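Local atomic coordinates of P domain of VP1 (Norovirus Hu/GI.7/TCH-060/USA/2003, PDB entry 4P3I), a protein that forms the protruding domain of a norovirus capsid protein and binds galactose- and fucose-containing glycans, consistent with a role in attachment to host cells. Residues C106-S111 against A159-S164. Sequence-based numbering, arbitrary orientation.
Sequences CDWHVS and AWVSPS. With GAL (beta-D-galactopyranose), chain E.
Asp107 and Ser162 exchange both backbone hydrogen bonds, as strands 107-111 and 159-162 run antiparallel with their axes 4.8 Å apart at closest approach. Further along, His109 N donates to Trp160 O, while His109 O accepts from Ala159 N at 2.8 Å and, weakly, from Trp160 N; Ala159 and Trp160 thus share one partner in a classic beta bulge. On the sheet face bearing Asp107, His109, Trp160 and Ser162, the imidazole lies flat over the six-membered ring of Trp160, centroids 3.5 Å apart and planes at 18°. His109 CB continues this stack by a CH-pi contact over the five-membered ring. With Trp160 CG between its backbone N and carbonyl carbon (chi1 57°), the indole turns one face to the His109 ring.

These two strands are inner neighbours in the six-stranded antiparallel sheet, and residues of both segments help form a galactose site of the P domain. Galactose O3 donates to Asp107 OD2 at 2.7 Å and accepts from His109 NE2 at 3.1 Å; galactose O4 donates to Pro163 O at 2.8 Å. Lys130 forms a salt bridge with the same carboxylate oxygen, OD2, whereas OD1 accepts from a water that also bonds Ser164 OG. A bound fucose touches Trp160. On the reverse face, Trp108 CD1 meets Val161 CG1 at 3.7 Å. The Trp108 indole nitrogen is hydrogen-bonded to Ile103 O.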
ATOM      1  N   CYS A 106       2.751  11.799  19.748  1.00 12.57           N
ATOM      2  CA  CYS A 106       4.161  11.767  19.393  1.00 12.79           C
ATOM      3  C   CYS A 106       4.420  12.763  18.273  1.00 15.37           C
ATOM      4  O   CYS A 106       3.479  13.266  17.649  1.00 14.81           O
ATOM      5  CB  CYS A 106       4.573  10.360  18.941  1.00 11.85           C
ATOM      6  SG  CYS A 106       3.560   9.704  17.594  1.00 13.50           S
ATOM      7  N   ASP A 107       5.696  13.064  18.035  1.00 14.62           N
ATOM      8  CA  ASP A 107       6.092  13.806  16.842  1.00 11.75           C
ATOM      9  C   ASP A 107       6.043  12.908  15.607  1.00 11.98           C
ATOM     10  O   ASP A 107       6.415  11.732  15.654  1.00 10.83           O
ATOM     11  CB  ASP A 107       7.510  14.366  16.997  1.00 12.34           C
ATOM     12  CG  ASP A 107       7.557  15.650  17.801  1.00 15.78           C
ATOM     13  OD1 ASP A 107       6.599  15.945  18.555  1.00 15.63           O
ATOM     14  OD2 ASP A 107       8.572  16.363  17.687  1.00 17.45           O
ATOM     15  N   TRP A 108       5.578  13.465  14.496  1.00 13.60           N
ATOM     16  CA  TRP A 108       5.604  12.743  13.232  1.00 10.59           C
ATOM     17  C   TRP A 108       6.666  13.334  12.326  1.00  9.78           C
ATOM     18  O   TRP A 108       6.962  14.521  12.394  1.00 11.66           O
ATOM     19  CB  TRP A 108       4.270  12.866  12.510  1.00  9.65           C
ATOM     20  CG  TRP A 108       3.122  12.184  13.161  1.00 10.13           C
ATOM     21  CD1 TRP A 108       3.157  11.287  14.189  1.00 10.38           C
ATOM     22  CD2 TRP A 108       1.747  12.358  12.820  1.00 12.64           C
ATOM     23  NE1 TRP A 108       1.873  10.887  14.508  1.00 10.07           N
ATOM     24  CE2 TRP A 108       0.993  11.537  13.681  1.00 10.71           C
ATOM     25  CE3 TRP A 108       1.076  13.139  11.870  1.00 11.70           C
ATOM     26  CZ2 TRP A 108      -0.400  11.469  13.616  1.00 11.85           C
ATOM     27  CZ3 TRP A 108      -0.301  13.069  11.807  1.00 10.11           C
ATOM     28  CH2 TRP A 108      -1.028  12.242  12.676  1.00  9.60           C
ATOM     29  N   HIS A 109       7.226  12.497  11.460  1.00 10.92           N
ATOM     30  CA  HIS A 109       8.168  12.969  10.458  1.00 11.83           C
ATOM     31  C   HIS A 109       7.694  12.415   9.130  1.00 10.08           C
ATOM     32  O   HIS A 109       7.696  11.208   8.920  1.00 11.36           O
ATOM     33  CB  HIS A 109       9.588  12.524  10.827  1.00  9.91           C
ATOM     34  CG  HIS A 109       9.977  12.933  12.210  1.00 11.22           C
ATOM     35  ND1 HIS A 109       9.937  12.063  13.279  1.00 12.25           N
ATOM     36  CD2 HIS A 109      10.473  14.098  12.688  1.00 11.27           C
ATOM     37  CE1 HIS A 109      10.364  12.683  14.363  1.00 14.02           C
ATOM     38  NE2 HIS A 109      10.697  13.919  14.032  1.00 12.99           N
ATOM     39  N   VAL A 110       7.244  13.319   8.259  1.00  9.12           N
ATOM     40  CA  VAL A 110       6.480  12.960   7.072  1.00  8.82           C
ATOM     41  C   VAL A 110       7.258  13.423   5.852  1.00  9.13           C
ATOM     42  O   VAL A 110       7.584  14.599   5.728  1.00 10.43           O
ATOM     43  CB  VAL A 110       5.081  13.653   7.085  1.00  9.92           C
ATOM     44  CG1 VAL A 110       4.228  13.196   5.909  1.00 13.42           C
ATOM     45  CG2 VAL A 110       4.358  13.358   8.397  1.00 11.38           C
ATOM     46  N   SER A 111       7.583  12.487   4.968  1.00 10.10           N
ATOM     47  CA  SER A 111       8.392  12.810   3.805  1.00 10.73           C
ATOM     48  C   SER A 111       7.472  13.127   2.636  1.00  9.54           C
ATOM     49  O   SER A 111       6.740  12.248   2.165  1.00 11.14           O
ATOM     50  CB  SER A 111       9.299  11.629   3.463  1.00 13.14           C
ATOM     51  OG  SER A 111      10.225  11.968   2.445  1.00 14.06           O
ATOM     52  N   ALA A 159       7.055   8.747   7.727  1.00  8.65           N
ATOM     53  CA  ALA A 159       8.336   8.070   7.584  1.00  9.34           C
ATOM     54  C   ALA A 159       8.794   7.462   8.898  1.00 10.51           C
ATOM     55  O   ALA A 159       9.268   6.326   8.927  1.00 10.21           O
ATOM     56  CB  ALA A 159       9.399   9.045   7.049  1.00  8.87           C
ATOM     57  N   TRP A 160       8.659   8.224   9.981  1.00 10.55           N
ATOM     58  CA  TRP A 160       8.997   7.731  11.325  1.00  9.77           C
ATOM     59  C   TRP A 160       8.363   8.601  12.398  1.00  9.81           C
ATOM     60  O   TRP A 160       7.830   9.668  12.100  1.00 10.17           O
ATOM     61  CB  TRP A 160      10.521   7.637  11.535  1.00 10.38           C
ATOM     62  CG  TRP A 160      11.336   8.915  11.327  1.00 11.99           C
ATOM     63  CD1 TRP A 160      11.647   9.502  10.134  1.00 12.75           C
ATOM     64  CD2 TRP A 160      11.994   9.697  12.340  1.00 11.07           C
ATOM     65  NE1 TRP A 160      12.438  10.615  10.341  1.00 12.71           N
ATOM     66  CE2 TRP A 160      12.669  10.751  11.686  1.00 11.80           C
ATOM     67  CE3 TRP A 160      12.073   9.610  13.737  1.00 14.09           C
ATOM     68  CZ2 TRP A 160      13.405  11.717  12.380  1.00 12.79           C
ATOM     69  CZ3 TRP A 160      12.811  10.567  14.424  1.00 12.12           C
ATOM     70  CH2 TRP A 160      13.465  11.608  13.745  1.00 12.35           C
ATOM     71  N   VAL A 161       8.405   8.134  13.641  1.00  9.74           N
ATOM     72  CA  VAL A 161       7.811   8.887  14.742  1.00 10.05           C
ATOM     73  C   VAL A 161       8.778   8.911  15.912  1.00 10.90           C
ATOM     74  O   VAL A 161       9.640   8.037  16.040  1.00 11.31           O
ATOM     75  CB  VAL A 161       6.426   8.315  15.196  1.00  9.87           C
ATOM     76  CG1 VAL A 161       5.413   8.352  14.047  1.00 13.80           C
ATOM     77  CG2 VAL A 161       6.561   6.903  15.740  1.00 11.77           C
ATOM     78  N   SER A 162       8.644   9.931  16.751  1.00 11.40           N
ATOM     79  CA  SER A 162       9.544  10.115  17.881  1.00 12.40           C
ATOM     80  C   SER A 162       8.786  10.790  19.021  1.00 13.58           C
ATOM     81  O   SER A 162       7.678  11.280  18.813  1.00 12.58           O
ATOM     82  CB  SER A 162      10.768  10.941  17.458  1.00 13.51           C
ATOM     83  OG  SER A 162      10.401  12.244  17.050  1.00 12.82           O
ATOM     84  N   PRO A 163       9.369  10.794  20.237  1.00 14.05           N
ATOM     85  CA  PRO A 163       8.621  11.335  21.379  1.00 14.77           C
ATOM     86  C   PRO A 163       8.318  12.828  21.280  1.00 16.33           C
ATOM     87  O   PRO A 163       9.086  13.586  20.687  1.00 17.59           O
ATOM     88  CB  PRO A 163       9.561  11.085  22.565  1.00 19.55           C
ATOM     89  CG  PRO A 163      10.422   9.967  22.136  1.00 20.11           C
ATOM     90  CD  PRO A 163      10.625  10.148  20.665  1.00 14.80           C
ATOM     91  N   SER A 164       7.202  13.237  21.874  1.00 15.44           N
ATOM     92  CA  SER A 164       6.818  14.648  21.916  1.00 19.10           C
ATOM     93  C   SER A 164       7.813  15.503  22.691  1.00 21.80           C
ATOM     94  O   SER A 164       8.032  16.670  22.358  1.00 21.21           O
ATOM     95  CB  SER A 164       5.432  14.786  22.543  1.00 17.65           C
ATOM     96  OG  SER A 164       4.459  14.167  21.723  1.00 16.85           O
TER
HETATM   97  C1  GAL E   2      14.163  15.611  18.429  0.81 24.76           C
HETATM   98  C2  GAL E   2      13.165  15.192  17.363  0.81 21.92           C
HETATM   99  C3  GAL E   2      11.769  15.630  17.773  0.81 16.44           C
HETATM  100  C4  GAL E   2      11.456  15.092  19.160  0.81 17.71           C
HETATM  101  C5  GAL E   2      12.549  15.517  20.127  0.81 20.69           C
HETATM  102  C6  GAL E   2      12.239  14.970  21.521  0.81 24.99           C
HETATM  103  O2  GAL E   2      13.512  15.807  16.113  0.81 21.98           O
HETATM  104  O3  GAL E   2      10.811  15.119  16.834  0.81 17.75           O
HETATM  105  O4  GAL E   2      11.387  13.661  19.115  0.81 15.42           O
HETATM  106  O5  GAL E   2      13.811  15.001  19.680  0.81 20.98           O
HETATM  107  O6  GAL E   2      13.324  15.267  22.403  0.81 29.49           O
HETATM  108  O   HOH W   1       4.172  15.880  19.742  1.00 17.94           O